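PDB 3FKJ: putative phosphosugar isomerases from Salmonella typhimurium LT2, which probably binds phosphorylated sugars or related carbohydrate derivatives through SIS-type folds and is thought to act as an isomerase. Local coordinates for residues S51-F55 with I94-Q98; Y173-L179 with S305-Y311; R203-W208 with G289-L293; I233-W239 with H334-R340; S269-R274 with D295-I301. All blocks are in the same frame, centred on the assembly; numbering follows the deposited sequence.

From the N terminus, contact 1 closes first, in series with the others, bringing the segment after strand 42-47 back onto strand 91-97 in the parallel sheet of the SIS domain. Contact 2 opens at 173-179 and shuts only at 305-311, joining helix 176-184 to the loop before helix 313-331. Contacts 3 and 5 nest within it and cross, fastening strand 290-295 to helix 198-208 at one end and to the turn after strand 263-268 at the other. Contact 4 crosses contacts 2 and 3, encloses contact 5, and ties the end of helix 223-238 to the C-terminal loop. Contacts 2 and 5 touch through the Glu-310 to Arg-272 salt bridge; contacts 4 and 5 meet the second subunit.

Contact 1: S51-F55 with I94-Q98; sequences SLTGF and ILASQ
Phe-55 CG stands beside its backbone N and anti to its carbonyl carbon (chi1 -71°), which lowers the ring onto strand 91-97, while Ile-94 carries CG2 anti to the backbone N and presents that methyl to the ring. The outer end of the ring does the touching. CE1 of Phe-55 rests 3.7 Å from CG2 of Ile-94, CZ of Phe-55 lies 3.5 Å from CB of Ala-96, and the peptide carbon of Leu-95 sits at the ring edge, near its plane. Ser-51 drops CB to 3.3 Å from the carbonyl O of Ala-96, and its OG bonds elsewhere, to Lys-155. Strand 42-47 and helix 155-170 enclose the same spot, Phe-55 meeting the ring of Phe-45. Helix 50-53 and the residues after it pack on strand 91-97, the middle strand of the SIS domain's parallel sheet. No hydrogen bond joins the two segments, so they are held by apolar packing and close fit against the strand backbone, with the serine's polarity spent on a lysine.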
# COMPACT_ATOMS: atom_id res chain seq x y z
N SER A 51 11.70 5.84 4.15
CA SER A 51 12.17 6.37 2.88
C SER A 51 11.30 6.00 1.67
O SER A 51 11.55 6.49 0.57
CB SER A 51 13.66 6.02 2.67
OG SER A 51 14.48 6.84 3.52
N LEU A 52 10.28 5.17 1.89
CA LEU A 52 9.19 5.00 0.95
C LEU A 52 7.95 5.83 1.33
O LEU A 52 7.36 6.50 0.46
CB LEU A 52 8.83 3.53 0.87
CG LEU A 52 7.75 3.20 -0.16
CD1 LEU A 52 8.10 3.78 -1.56
CD2 LEU A 52 7.49 1.68 -0.15
N THR A 53 7.53 5.79 2.58
CA THR A 53 6.34 6.56 3.01
C THR A 53 6.58 8.08 2.89
O THR A 53 5.64 8.85 2.77
CB THR A 53 5.91 6.27 4.47
OG1 THR A 53 6.99 6.51 5.37
CG2 THR A 53 5.29 4.85 4.66
N GLY A 54 7.86 8.49 2.91
CA GLY A 54 8.23 9.89 2.67
C GLY A 54 7.87 10.39 1.27
O GLY A 54 7.84 11.59 1.03
N PHE A 55 7.58 9.46 0.35
CA PHE A 55 7.15 9.77 -0.99
C PHE A 55 5.65 9.85 -1.18
O PHE A 55 5.20 10.25 -2.25
CB PHE A 55 7.73 8.73 -1.98
CG PHE A 55 9.22 8.85 -2.19
CD1 PHE A 55 9.80 10.09 -2.49
CD2 PHE A 55 10.03 7.72 -2.11
CE1 PHE A 55 11.16 10.18 -2.71
CE2 PHE A 55 11.37 7.81 -2.32
CZ PHE A 55 11.95 9.04 -2.60
N ILE A 94 12.84 7.88 -8.40
CA ILE A 94 13.20 8.78 -7.33
C ILE A 94 13.37 7.94 -6.09
O ILE A 94 12.43 7.28 -5.64
CB ILE A 94 12.14 9.89 -7.12
CG1 ILE A 94 11.83 10.56 -8.45
CG2 ILE A 94 12.60 10.89 -6.01
CD1 ILE A 94 10.68 11.57 -8.40
N LEU A 95 14.60 7.96 -5.57
CA LEU A 95 14.99 7.14 -4.43
C LEU A 95 15.39 8.00 -3.22
O LEU A 95 15.83 9.12 -3.38
CB LEU A 95 16.11 6.18 -4.87
CG LEU A 95 15.85 5.44 -6.19
CD1 LEU A 95 16.73 5.96 -7.33
CD2 LEU A 95 16.09 3.94 -5.98
N ALA A 96 15.15 7.49 -2.02
CA ALA A 96 15.55 8.14 -0.77
C ALA A 96 16.24 7.14 0.14
O ALA A 96 15.89 5.96 0.19
CB ALA A 96 14.40 8.76 -0.06
N SER A 97 17.24 7.63 0.85
CA SER A 97 17.95 6.86 1.90
C SER A 97 18.60 7.89 2.81
O SER A 97 19.37 8.74 2.32
CB SER A 97 19.06 5.98 1.28
OG SER A 97 19.67 5.14 2.26
N GLN A 98 18.31 7.83 4.11
CA GLN A 98 18.91 8.73 5.12
C GLN A 98 20.48 8.83 5.09
O GLN A 98 21.06 9.86 4.70
CB GLN A 98 18.41 8.36 6.52
CG GLN A 98 18.94 9.27 7.68
CD GLN A 98 18.18 10.59 7.82
OE1 GLN A 98 17.18 10.84 7.12
NE2 GLN A 98 18.64 11.44 8.73

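Contact 2: Y173-L179 with S305-Y311; sequences YAQYDEL and STDVGEY
Glu-178 and Ser-305 make the one hydrogen bond across this contact: Ser-305 OG donates to Glu-178 OE2 at 2.6 Å, meeting the carboxylate oxygen almost end-on. The same hydroxyl, turned away from the main-chain nitrogen of Ser-305 (chi1 170°), also accepts from Val-308 N at 2.9 Å in a nearly straight bond (168°) and from Asp-307 N, so three partners fix its position. The Glu-178 chain, bent at chi2, runs at about a right angle to Asp-307.

Of charges there is only a like pair. OE2 of Glu-178 is 4.3 Å from OD2 of Asp-307, an arrangement that may raise the proton affinity of either group somewhat, with the serine offsetting part of the cost.

The packing centres on Val-308, whose two methyls serve different neighbours. The hydroxyl oxygen OH of Tyr-173 rests on CG1 at 3.6 Å, and CG of Gln-175 lies 3.7 Å from the same methyl, while CG2 faces Leu-179, 4.1 Å from its CB. Tyr-311 comes in beside the Tyr-173 hydroxyl, its own OH bonded to Glu-65, and both tyrosines meet Phe-61 edge to face.

The N-terminal end of helix 176-184, entered by a type I turn from Tyr-173 with Gln-175 at the N-cap, is thereby joined to the loop before helix 313-331, where Ser-305 forms an ST turn and ST motif leading into 3-10 segment 309-311.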
# COMPACT_ATOMS: atom_id res chain seq x y z
N TYR A 173 0.03 22.99 -14.54
CA TYR A 173 -0.74 22.91 -13.33
C TYR A 173 -1.20 24.29 -12.97
O TYR A 173 -0.39 25.13 -12.62
CB TYR A 173 0.11 22.34 -12.19
CG TYR A 173 -0.63 22.22 -10.89
CD1 TYR A 173 -1.88 21.56 -10.83
CD2 TYR A 173 -0.08 22.71 -9.72
CE1 TYR A 173 -2.57 21.42 -9.61
CE2 TYR A 173 -0.75 22.58 -8.49
CZ TYR A 173 -2.00 21.92 -8.45
OH TYR A 173 -2.66 21.79 -7.26
N ALA A 174 -2.52 24.49 -13.06
CA ALA A 174 -3.14 25.81 -12.85
C ALA A 174 -2.88 26.35 -11.48
O ALA A 174 -2.74 27.54 -11.33
CB ALA A 174 -4.65 25.75 -13.10
N GLN A 175 -2.81 25.49 -10.46
CA GLN A 175 -2.52 25.93 -9.09
C GLN A 175 -1.05 25.96 -8.68
O GLN A 175 -0.73 26.03 -7.48
CB GLN A 175 -3.31 25.08 -8.09
CG GLN A 175 -4.77 25.51 -8.00
CD GLN A 175 -5.57 25.01 -9.16
OE1 GLN A 175 -5.53 23.83 -9.47
NE2 GLN A 175 -6.33 25.91 -9.80
N TYR A 176 -0.14 25.94 -9.64
CA TYR A 176 1.31 25.99 -9.32
C TYR A 176 1.70 27.09 -8.33
O TYR A 176 2.38 26.84 -7.31
CB TYR A 176 2.11 26.17 -10.61
CG TYR A 176 3.62 26.14 -10.48
CD1 TYR A 176 4.31 24.95 -10.58
CD2 TYR A 176 4.35 27.32 -10.29
CE1 TYR A 176 5.70 24.93 -10.49
CE2 TYR A 176 5.75 27.29 -10.20
CZ TYR A 176 6.40 26.08 -10.32
OH TYR A 176 7.74 26.01 -10.22
N ASP A 177 1.28 28.31 -8.65
CA ASP A 177 1.60 29.46 -7.84
C ASP A 177 0.97 29.30 -6.46
O ASP A 177 1.58 29.63 -5.45
CB ASP A 177 1.12 30.76 -8.51
CG ASP A 177 1.99 31.20 -9.70
OD1 ASP A 177 3.10 30.68 -9.91
OD2 ASP A 177 1.53 32.09 -10.44
N GLU A 178 -0.26 28.78 -6.42
CA GLU A 178 -0.97 28.58 -5.15
C GLU A 178 -0.24 27.61 -4.22
O GLU A 178 -0.19 27.81 -3.01
CB GLU A 178 -2.41 28.09 -5.38
CG GLU A 178 -3.48 29.08 -4.98
CD GLU A 178 -3.43 29.47 -3.49
OE1 GLU A 178 -3.07 30.63 -3.21
OE2 GLU A 178 -3.75 28.62 -2.62
N LEU A 179 0.33 26.56 -4.80
CA LEU A 179 0.98 25.52 -4.01
C LEU A 179 2.36 26.01 -3.55
O LEU A 179 2.78 25.74 -2.43
CB LEU A 179 1.04 24.20 -4.78
CG LEU A 179 1.30 22.88 -4.01
CD1 LEU A 179 0.68 21.73 -4.73
CD2 LEU A 179 2.77 22.63 -3.80
N SER A 305 -3.83 27.15 2.44
CA SER A 305 -4.54 27.36 1.19
C SER A 305 -5.91 26.75 1.36
O SER A 305 -6.04 25.59 1.82
CB SER A 305 -3.83 26.65 0.03
OG SER A 305 -4.61 26.65 -1.15
N THR A 306 -6.93 27.50 0.96
CA THR A 306 -8.28 26.97 0.88
C THR A 306 -8.45 26.13 -0.40
O THR A 306 -9.45 25.44 -0.54
CB THR A 306 -9.30 28.12 0.92
OG1 THR A 306 -9.03 29.04 -0.15
CG2 THR A 306 -9.23 28.86 2.28
N ASP A 307 -7.46 26.19 -1.31
CA ASP A 307 -7.52 25.50 -2.61
C ASP A 307 -6.86 24.13 -2.58
O ASP A 307 -7.48 23.14 -2.97
CB ASP A 307 -6.80 26.32 -3.71
CG ASP A 307 -7.51 27.64 -4.06
OD1 ASP A 307 -8.37 28.10 -3.28
OD2 ASP A 307 -7.18 28.23 -5.12
N VAL A 308 -5.59 24.09 -2.18
CA VAL A 308 -4.72 22.91 -2.40
C VAL A 308 -4.05 22.41 -1.12
O VAL A 308 -3.13 21.59 -1.18
CB VAL A 308 -3.62 23.21 -3.47
CG1 VAL A 308 -4.29 23.74 -4.76
CG2 VAL A 308 -2.57 24.21 -2.94
N GLY A 309 -4.54 22.88 0.02
CA GLY A 309 -4.00 22.51 1.32
C GLY A 309 -4.21 21.04 1.69
O GLY A 309 -3.57 20.55 2.58
N GLU A 310 -5.12 20.36 1.01
CA GLU A 310 -5.31 18.92 1.19
C GLU A 310 -4.00 18.21 0.94
O GLU A 310 -3.67 17.29 1.66
CB GLU A 310 -6.40 18.40 0.25
CG GLU A 310 -6.54 16.88 0.19
CD GLU A 310 -7.48 16.43 -0.90
OE1 GLU A 310 -8.53 17.08 -1.08
OE2 GLU A 310 -7.18 15.43 -1.57
N TYR A 311 -3.24 18.66 -0.07
CA TYR A 311 -1.99 17.98 -0.44
C TYR A 311 -0.86 18.06 0.60
O TYR A 311 0.12 17.33 0.49
CB TYR A 311 -1.51 18.44 -1.83
CG TYR A 311 -2.46 18.05 -2.96
CD1 TYR A 311 -2.86 16.74 -3.12
CD2 TYR A 311 -2.99 18.99 -3.82
CE1 TYR A 311 -3.74 16.38 -4.08
CE2 TYR A 311 -3.87 18.62 -4.82
CZ TYR A 311 -4.25 17.31 -4.94
OH TYR A 311 -5.13 16.87 -5.92

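Contact 3: R203-W208 with G289-L293; sequences RFAAEW and GKLQL
Trp-208 and Lys-290 form the tight half of the contact. The lysine chain, CG anti to its backbone N (chi1 -170°) and extended beyond, runs past the indole in the opposite direction and sets CE over the five-membered ring, 3.6 Å from its centroid. NZ of Lys-290 stands 4.4 Å from that centroid, a cation-pi contact, and donates to the carbonyl O of Glu-207 at 2.7 Å from above the carbonyl plane; Glu-211 also takes up its charge. Phe-204 CE1 covers the opposite face of the indole, which is clamped between ring and alkyl chain. CZ2 of Trp-208 lies 3.6 Å from CB of Gln-292.

The other half is more polar: Gln-292 is buried against Phe-204, and the contact opens toward solvent at Arg-203 and the exposed Glu-207. Arg-203 NH2 donates to a lone pair of Gln-292 OE1 at 3.0 Å, guanidinium and amide being nearly coplanar (6°). Asp-200 binds both Arg-203 NH2 and Gln-292 NE2, which should fix the amide's rotation. Arg-203 NE and NH1 both bind OE1 of Glu-207, NE at 3.0 Å, from the same face of the carboxylate.

Helix segment 203-208 runs nearly antiparallel to strand segment 290-293 (160°), their axes 11.0 Å apart. With Leu-291 turned away to helix 274-286, this is the layering of an alpha-beta-alpha sandwich, built on an outermost strand of the four-stranded parallel sheet.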
# COMPACT_ATOMS: atom_id res chain seq x y z
N ARG A 203 -0.85 14.65 27.58
CA ARG A 203 -2.00 13.98 28.12
C ARG A 203 -2.13 12.59 27.43
O ARG A 203 -2.41 11.55 28.07
CB ARG A 203 -3.17 14.96 27.93
CG ARG A 203 -4.55 14.52 28.32
CD ARG A 203 -5.44 14.32 27.07
NE ARG A 203 -5.50 12.91 26.70
CZ ARG A 203 -5.20 12.38 25.51
NH1 ARG A 203 -5.30 11.06 25.38
NH2 ARG A 203 -4.82 13.12 24.45
N PHE A 204 -1.85 12.58 26.12
CA PHE A 204 -1.71 11.36 25.32
C PHE A 204 -0.65 10.39 25.87
O PHE A 204 -0.94 9.19 26.12
CB PHE A 204 -1.38 11.77 23.88
CG PHE A 204 -0.95 10.63 23.00
CD1 PHE A 204 -1.89 9.81 22.40
CD2 PHE A 204 0.39 10.37 22.78
CE1 PHE A 204 -1.51 8.79 21.60
CE2 PHE A 204 0.78 9.33 21.95
CZ PHE A 204 -0.16 8.54 21.36
N ALA A 205 0.57 10.89 26.03
CA ALA A 205 1.68 10.11 26.60
C ALA A 205 1.28 9.45 27.92
O ALA A 205 1.41 8.24 28.06
CB ALA A 205 2.88 10.99 26.79
N ALA A 206 0.76 10.24 28.87
CA ALA A 206 0.35 9.70 30.17
C ALA A 206 -0.75 8.63 30.04
O ALA A 206 -0.72 7.61 30.73
CB ALA A 206 -0.09 10.80 31.13
N GLU A 207 -1.70 8.83 29.13
CA GLU A 207 -2.83 7.91 29.01
C GLU A 207 -2.60 6.69 28.11
O GLU A 207 -3.31 5.69 28.24
CB GLU A 207 -4.09 8.66 28.60
CG GLU A 207 -4.67 9.43 29.78
CD GLU A 207 -5.51 10.63 29.38
OE1 GLU A 207 -6.26 10.50 28.38
OE2 GLU A 207 -5.44 11.68 30.07
N TRP A 208 -1.59 6.76 27.25
CA TRP A 208 -1.34 5.70 26.23
C TRP A 208 -0.08 4.90 26.48
O TRP A 208 0.18 3.93 25.79
CB TRP A 208 -1.27 6.32 24.84
CG TRP A 208 -2.61 6.77 24.29
CD1 TRP A 208 -3.45 7.72 24.82
CD2 TRP A 208 -3.23 6.30 23.10
NE1 TRP A 208 -4.55 7.88 24.02
CE2 TRP A 208 -4.45 7.02 22.96
CE3 TRP A 208 -2.88 5.37 22.12
CZ2 TRP A 208 -5.33 6.79 21.88
CZ3 TRP A 208 -3.76 5.16 21.05
CH2 TRP A 208 -4.95 5.87 20.94
N GLY A 289 -14.06 3.02 21.35
CA GLY A 289 -12.66 2.85 21.12
C GLY A 289 -11.89 3.96 21.80
O GLY A 289 -12.43 5.03 22.08
N LYS A 290 -10.61 3.69 22.07
CA LYS A 290 -9.69 4.67 22.61
C LYS A 290 -9.11 5.46 21.47
O LYS A 290 -8.14 5.03 20.85
CB LYS A 290 -8.55 4.00 23.38
CG LYS A 290 -7.70 4.98 24.16
CD LYS A 290 -6.60 4.27 24.90
CE LYS A 290 -5.89 5.17 25.87
NZ LYS A 290 -5.25 4.36 26.92
N LEU A 291 -9.71 6.61 21.20
CA LEU A 291 -9.38 7.37 19.99
C LEU A 291 -8.54 8.59 20.33
O LEU A 291 -8.91 9.38 21.16
CB LEU A 291 -10.67 7.77 19.25
CG LEU A 291 -10.55 8.70 18.03
CD1 LEU A 291 -9.59 8.14 16.96
CD2 LEU A 291 -11.95 8.99 17.46
N GLN A 292 -7.37 8.71 19.70
CA GLN A 292 -6.62 9.97 19.64
C GLN A 292 -6.85 10.50 18.24
O GLN A 292 -6.43 9.88 17.24
CB GLN A 292 -5.12 9.74 19.85
CG GLN A 292 -4.25 10.99 19.61
CD GLN A 292 -4.50 12.07 20.66
OE1 GLN A 292 -4.79 11.76 21.80
NE2 GLN A 292 -4.41 13.34 20.27
N LEU A 293 -7.55 11.62 18.17
CA LEU A 293 -7.77 12.30 16.91
C LEU A 293 -6.70 13.38 16.72
O LEU A 293 -6.47 14.18 17.61
CB LEU A 293 -9.16 12.92 16.90
CG LEU A 293 -9.64 13.57 15.59
CD1 LEU A 293 -9.53 12.64 14.38
CD2 LEU A 293 -11.06 14.05 15.80

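Contact 4: I233-W239 with H334-R340; sequences ILLEMQW and HPLTTRR
The end of helix 223-238, where Trp-239 leaves with positive phi, is wrapped by the loop after helix 313-331, whose His-334 and Arg-340 take Trp-239 between them. His-334 points an edge, through CE1, at one face of the indole, its ring centroid 4.7 Å from that of the six-membered ring and the planes at 83°. Arg-340 CG lies between the backbone N and the carbonyl carbon (chi1 59°) and the chain runs extended to NE, laying the guanidinium flat on the opposite face at 23°, CZ 4.1 Å from the centroid of the five-membered ring, a stack with cation-pi character. Thr-338 adds its CG2 methyl beside CZ2 of Trp-239.

Gln-238 NE2 binds two carbonyls, donating to His-334 O at 2.9 Å and to Met-237 O at 2.7 Å. Met-237, a selenomethionine, sets SE by the carbonyl O of Leu-336 and CB against its CD2 methyl. Arg-339 NH2 makes a salt bridge with Glu-236 OE2 at 2.9 Å, weak as a hydrogen bond, while NH1 holds Leu-336 O at 2.6 Å and also Thr-338 O. A water donates to Glu-236 O and Thr-338 O and bonds His-334 NE2 at 2.7 Å.

In the second subunit, Glu-259 pairs with Arg-340 and Glu-256 takes the Trp-239 NE1 bond. Stacked arginine and indole turn their polar ends to acids of the partner chain, which probably offsets the charge of Arg-340 at the subunit boundary.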
# COMPACT_ATOMS: atom_id res chain seq x y z
N ILE A 233 7.65 4.30 13.90
CA ILE A 233 7.62 4.84 15.27
C ILE A 233 7.11 3.79 16.26
O ILE A 233 7.78 3.51 17.24
CB ILE A 233 6.75 6.14 15.41
CG1 ILE A 233 7.29 7.27 14.51
CG2 ILE A 233 6.62 6.61 16.92
CD1 ILE A 233 8.67 7.85 14.89
N LEU A 234 5.95 3.21 16.02
CA LEU A 234 5.31 2.37 17.03
C LEU A 234 6.03 1.04 17.08
O LEU A 234 6.54 0.69 18.14
CB LEU A 234 3.81 2.23 16.79
CG LEU A 234 2.97 3.49 17.11
CD1 LEU A 234 1.50 3.31 16.75
CD2 LEU A 234 3.05 3.90 18.59
N LEU A 235 6.17 0.35 15.93
CA LEU A 235 6.97 -0.87 15.84
C LEU A 235 8.49 -0.56 16.03
O LEU A 235 9.15 -1.08 16.94
CB LEU A 235 6.70 -1.57 14.50
CG LEU A 235 5.29 -2.15 14.28
CD1 LEU A 235 5.08 -2.51 12.82
CD2 LEU A 235 5.03 -3.37 15.16
N GLU A 236 9.04 0.31 15.20
CA GLU A 236 10.49 0.51 15.19
C GLU A 236 11.05 1.12 16.47
O GLU A 236 12.09 0.67 16.97
CB GLU A 236 10.91 1.38 14.00
CG GLU A 236 12.43 1.49 13.80
CD GLU A 236 12.78 2.44 12.69
OE1 GLU A 236 11.99 2.52 11.72
OE2 GLU A 236 13.84 3.13 12.79
N MSE A 237 10.39 2.16 16.96
CA MSE A 237 11.02 3.08 17.92
C MSE A 237 10.37 3.03 19.28
O MSE A 237 10.81 3.74 20.20
CB MSE A 237 11.00 4.49 17.37
CG MSE A 237 11.72 4.65 16.01
SE MSE A 237 12.41 6.48 15.67
CE MSE A 237 12.32 6.45 13.79
N GLN A 238 9.35 2.19 19.41
CA GLN A 238 8.66 2.00 20.68
C GLN A 238 8.38 0.57 21.04
O GLN A 238 7.97 0.31 22.15
CB GLN A 238 7.33 2.79 20.72
CG GLN A 238 7.47 4.28 20.79
CD GLN A 238 8.13 4.74 22.07
OE1 GLN A 238 7.51 4.77 23.11
NE2 GLN A 238 9.38 5.15 21.97
N TRP A 239 8.60 -0.36 20.12
CA TRP A 239 8.20 -1.76 20.29
C TRP A 239 6.73 -1.95 20.72
O TRP A 239 6.46 -2.74 21.59
CB TRP A 239 9.14 -2.55 21.22
CG TRP A 239 10.58 -2.45 20.88
CD1 TRP A 239 11.13 -2.27 19.63
CD2 TRP A 239 11.68 -2.60 21.80
NE1 TRP A 239 12.51 -2.25 19.73
CE2 TRP A 239 12.87 -2.44 21.05
CE3 TRP A 239 11.78 -2.85 23.19
CZ2 TRP A 239 14.15 -2.49 21.64
CZ3 TRP A 239 13.04 -2.89 23.77
CH2 TRP A 239 14.21 -2.72 22.99
N HIS A 334 11.30 4.94 27.01
CA HIS A 334 11.78 4.25 25.83
C HIS A 334 12.20 5.33 24.79
O HIS A 334 11.37 5.83 24.03
CB HIS A 334 10.68 3.33 25.32
CG HIS A 334 11.08 2.44 24.18
ND1 HIS A 334 10.84 1.09 24.19
CD2 HIS A 334 11.66 2.72 22.98
CE1 HIS A 334 11.24 0.57 23.04
NE2 HIS A 334 11.75 1.53 22.30
N PRO A 335 13.47 5.77 24.84
CA PRO A 335 13.91 6.75 23.83
C PRO A 335 13.66 6.30 22.37
O PRO A 335 13.69 5.12 22.05
CB PRO A 335 15.40 6.93 24.13
CG PRO A 335 15.52 6.57 25.63
CD PRO A 335 14.52 5.47 25.85
N LEU A 336 13.41 7.28 21.51
CA LEU A 336 13.06 7.00 20.12
C LEU A 336 14.26 6.35 19.39
O LEU A 336 14.08 5.61 18.43
CB LEU A 336 12.56 8.27 19.44
CG LEU A 336 11.16 8.70 19.84
CD1 LEU A 336 10.85 10.12 19.37
CD2 LEU A 336 10.07 7.69 19.33
N THR A 337 15.46 6.55 19.92
CA THR A 337 16.68 6.01 19.35
C THR A 337 16.96 4.57 19.82
O THR A 337 17.92 3.98 19.38
CB THR A 337 17.88 6.95 19.72
OG1 THR A 337 17.89 7.14 21.13
CG2 THR A 337 17.76 8.36 19.05
N THR A 338 16.13 4.00 20.69
CA THR A 338 16.26 2.59 21.09
C THR A 338 16.15 1.62 19.90
O THR A 338 15.10 1.60 19.22
CB THR A 338 15.12 2.16 22.07
OG1 THR A 338 15.07 3.04 23.19
CG2 THR A 338 15.31 0.70 22.56
N ARG A 339 17.16 0.78 19.72
CA ARG A 339 17.09 -0.39 18.80
C ARG A 339 17.68 -1.66 19.42
O ARG A 339 18.67 -1.61 20.13
CB ARG A 339 17.82 -0.13 17.49
CG ARG A 339 17.41 1.09 16.73
CD ARG A 339 16.01 1.01 16.15
NE ARG A 339 15.74 2.20 15.34
CZ ARG A 339 15.42 3.41 15.82
NH1 ARG A 339 15.23 3.63 17.11
NH2 ARG A 339 15.24 4.40 14.99
N ARG A 340 17.08 -2.82 19.15
CA ARG A 340 17.77 -4.07 19.46
C ARG A 340 18.37 -4.73 18.22
O ARG A 340 19.22 -5.62 18.32
CB ARG A 340 16.88 -5.03 20.27
CG ARG A 340 15.60 -5.44 19.61
CD ARG A 340 14.70 -6.11 20.58
NE ARG A 340 13.30 -5.97 20.21
CZ ARG A 340 12.28 -6.46 20.93
NH1 ARG A 340 12.51 -7.14 22.06
NH2 ARG A 340 11.03 -6.24 20.57
O HOH W 1 12.63 0.89 19.82

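Contact 5: S269-R274 with D295-I301; sequences SSGRTR and DADKLGI
Arg-274 grips Asp-295 end-on, NH1 donating to OD1 at 2.8 Å and NH2 to OD2 at 2.9 Å, both nearly straight and on the syn side, with the two flat groups 23° apart. The extended arginine chain, with CG swung opposite the main-chain nitrogen (chi1 -167°), carries the guanidinium across to the acid. Its NH1 also donates to Ser-269 O at 2.9 Å. Asp-297 OD2 sits over a face of the guanidinium, a long salt bridge of 3.7 Å to NH1 through charge alone. Ser-270 fills in against Asp-297, CB 3.5 Å from OD1, and its OG lies 3.3 Å from CG2 of Ile-301.

One shell out, Asp-297 N donates to Asp-295 OD1 from the face opposite the arginine, an Asx turn that steadies the acid. Lys-298 NZ makes a long 3.8 Å salt bridge to Asp-295 OD2. Asp-297 is placed by Gln-302 on OD1 and by a water that donates to OD2 and accepts from Gly-271 N.

The network bridges the C-terminal ends of neighbouring parallel strands 263-268 and 290-295, where helix 274-286 starts at Arg-274; Ser-270 and Ala-296 pack on Cys-313 and Ile-301 on Leu-316, all against helix 313-331.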
# COMPACT_ATOMS: atom_id res chain seq x y z
N SER A 269 -7.75 14.20 7.68
CA SER A 269 -7.36 15.10 6.61
C SER A 269 -8.42 16.18 6.38
O SER A 269 -9.61 16.01 6.72
CB SER A 269 -7.21 14.33 5.29
OG SER A 269 -6.22 13.33 5.35
N SER A 270 -7.97 17.28 5.78
CA SER A 270 -8.86 18.22 5.15
C SER A 270 -9.22 17.69 3.77
O SER A 270 -8.65 16.71 3.27
CB SER A 270 -8.18 19.59 5.00
OG SER A 270 -7.20 19.54 3.97
N GLY A 271 -10.13 18.38 3.11
CA GLY A 271 -10.40 18.12 1.74
C GLY A 271 -11.19 16.86 1.51
O GLY A 271 -11.99 16.43 2.34
N ARG A 272 -10.95 16.25 0.35
CA ARG A 272 -11.92 15.31 -0.24
C ARG A 272 -12.20 14.00 0.50
O ARG A 272 -13.35 13.51 0.48
CB ARG A 272 -11.55 15.02 -1.69
CG ARG A 272 -11.78 16.24 -2.59
CD ARG A 272 -11.06 16.08 -3.91
NE ARG A 272 -9.61 16.04 -3.78
CZ ARG A 272 -8.76 15.74 -4.77
NH1 ARG A 272 -9.20 15.47 -5.97
NH2 ARG A 272 -7.45 15.72 -4.57
N THR A 273 -11.19 13.46 1.19
CA THR A 273 -11.33 12.17 1.89
C THR A 273 -11.79 12.32 3.34
O THR A 273 -12.08 11.33 4.02
CB THR A 273 -10.04 11.29 1.75
OG1 THR A 273 -8.99 11.85 2.56
CG2 THR A 273 -9.59 11.26 0.28
N ARG A 274 -11.95 13.55 3.81
CA ARG A 274 -12.42 13.78 5.17
C ARG A 274 -13.66 12.99 5.58
O ARG A 274 -13.73 12.46 6.69
CB ARG A 274 -12.68 15.27 5.37
CG ARG A 274 -12.88 15.69 6.80
CD ARG A 274 -12.86 17.19 6.85
NE ARG A 274 -13.10 17.65 8.21
CZ ARG A 274 -12.18 17.74 9.17
NH1 ARG A 274 -10.91 17.43 8.94
NH2 ARG A 274 -12.55 18.14 10.38
N ASP A 295 -6.27 16.22 13.89
CA ASP A 295 -7.00 16.75 12.75
C ASP A 295 -6.21 17.84 12.05
O ASP A 295 -5.94 18.89 12.65
CB ASP A 295 -8.36 17.31 13.22
CG ASP A 295 -9.24 17.79 12.04
OD1 ASP A 295 -8.83 17.63 10.86
OD2 ASP A 295 -10.35 18.31 12.31
N ALA A 296 -5.86 17.62 10.77
CA ALA A 296 -5.11 18.64 10.01
C ALA A 296 -5.83 20.00 9.99
O ALA A 296 -5.20 21.04 10.16
CB ALA A 296 -4.81 18.17 8.60
N ASP A 297 -7.15 19.97 9.79
CA ASP A 297 -7.96 21.19 9.71
C ASP A 297 -7.96 22.04 10.96
O ASP A 297 -8.14 23.25 10.87
CB ASP A 297 -9.42 20.87 9.32
CG ASP A 297 -9.76 21.27 7.88
OD1 ASP A 297 -9.05 22.12 7.31
OD2 ASP A 297 -10.76 20.73 7.32
N LYS A 298 -7.76 21.43 12.13
CA LYS A 298 -7.66 22.17 13.39
C LYS A 298 -6.27 22.75 13.58
O LYS A 298 -6.09 23.69 14.33
CB LYS A 298 -8.00 21.28 14.59
CG LYS A 298 -9.43 21.38 15.09
CD LYS A 298 -10.44 21.35 13.96
CE LYS A 298 -11.86 21.22 14.49
NZ LYS A 298 -12.84 21.00 13.38
N LEU A 299 -5.28 22.18 12.91
CA LEU A 299 -3.90 22.60 13.11
C LEU A 299 -3.42 23.51 11.98
O LEU A 299 -2.21 23.67 11.79
CB LEU A 299 -2.99 21.37 13.26
CG LEU A 299 -3.38 20.38 14.36
CD1 LEU A 299 -2.59 19.08 14.21
CD2 LEU A 299 -3.20 21.01 15.73
N GLY A 300 -4.35 24.10 11.23
CA GLY A 300 -4.02 25.22 10.34
C GLY A 300 -3.69 24.87 8.90
O GLY A 300 -2.95 25.60 8.22
N ILE A 301 -4.24 23.76 8.41
CA ILE A 301 -4.18 23.47 6.99
C ILE A 301 -4.95 24.53 6.18
O ILE A 301 -4.52 24.84 5.07
CB ILE A 301 -4.65 22.03 6.65
CG1 ILE A 301 -3.45 21.09 6.72
CG2 ILE A 301 -5.27 21.93 5.27
CD1 ILE A 301 -2.57 21.08 5.47
O HOH W 2 -11.82 20.18 4.90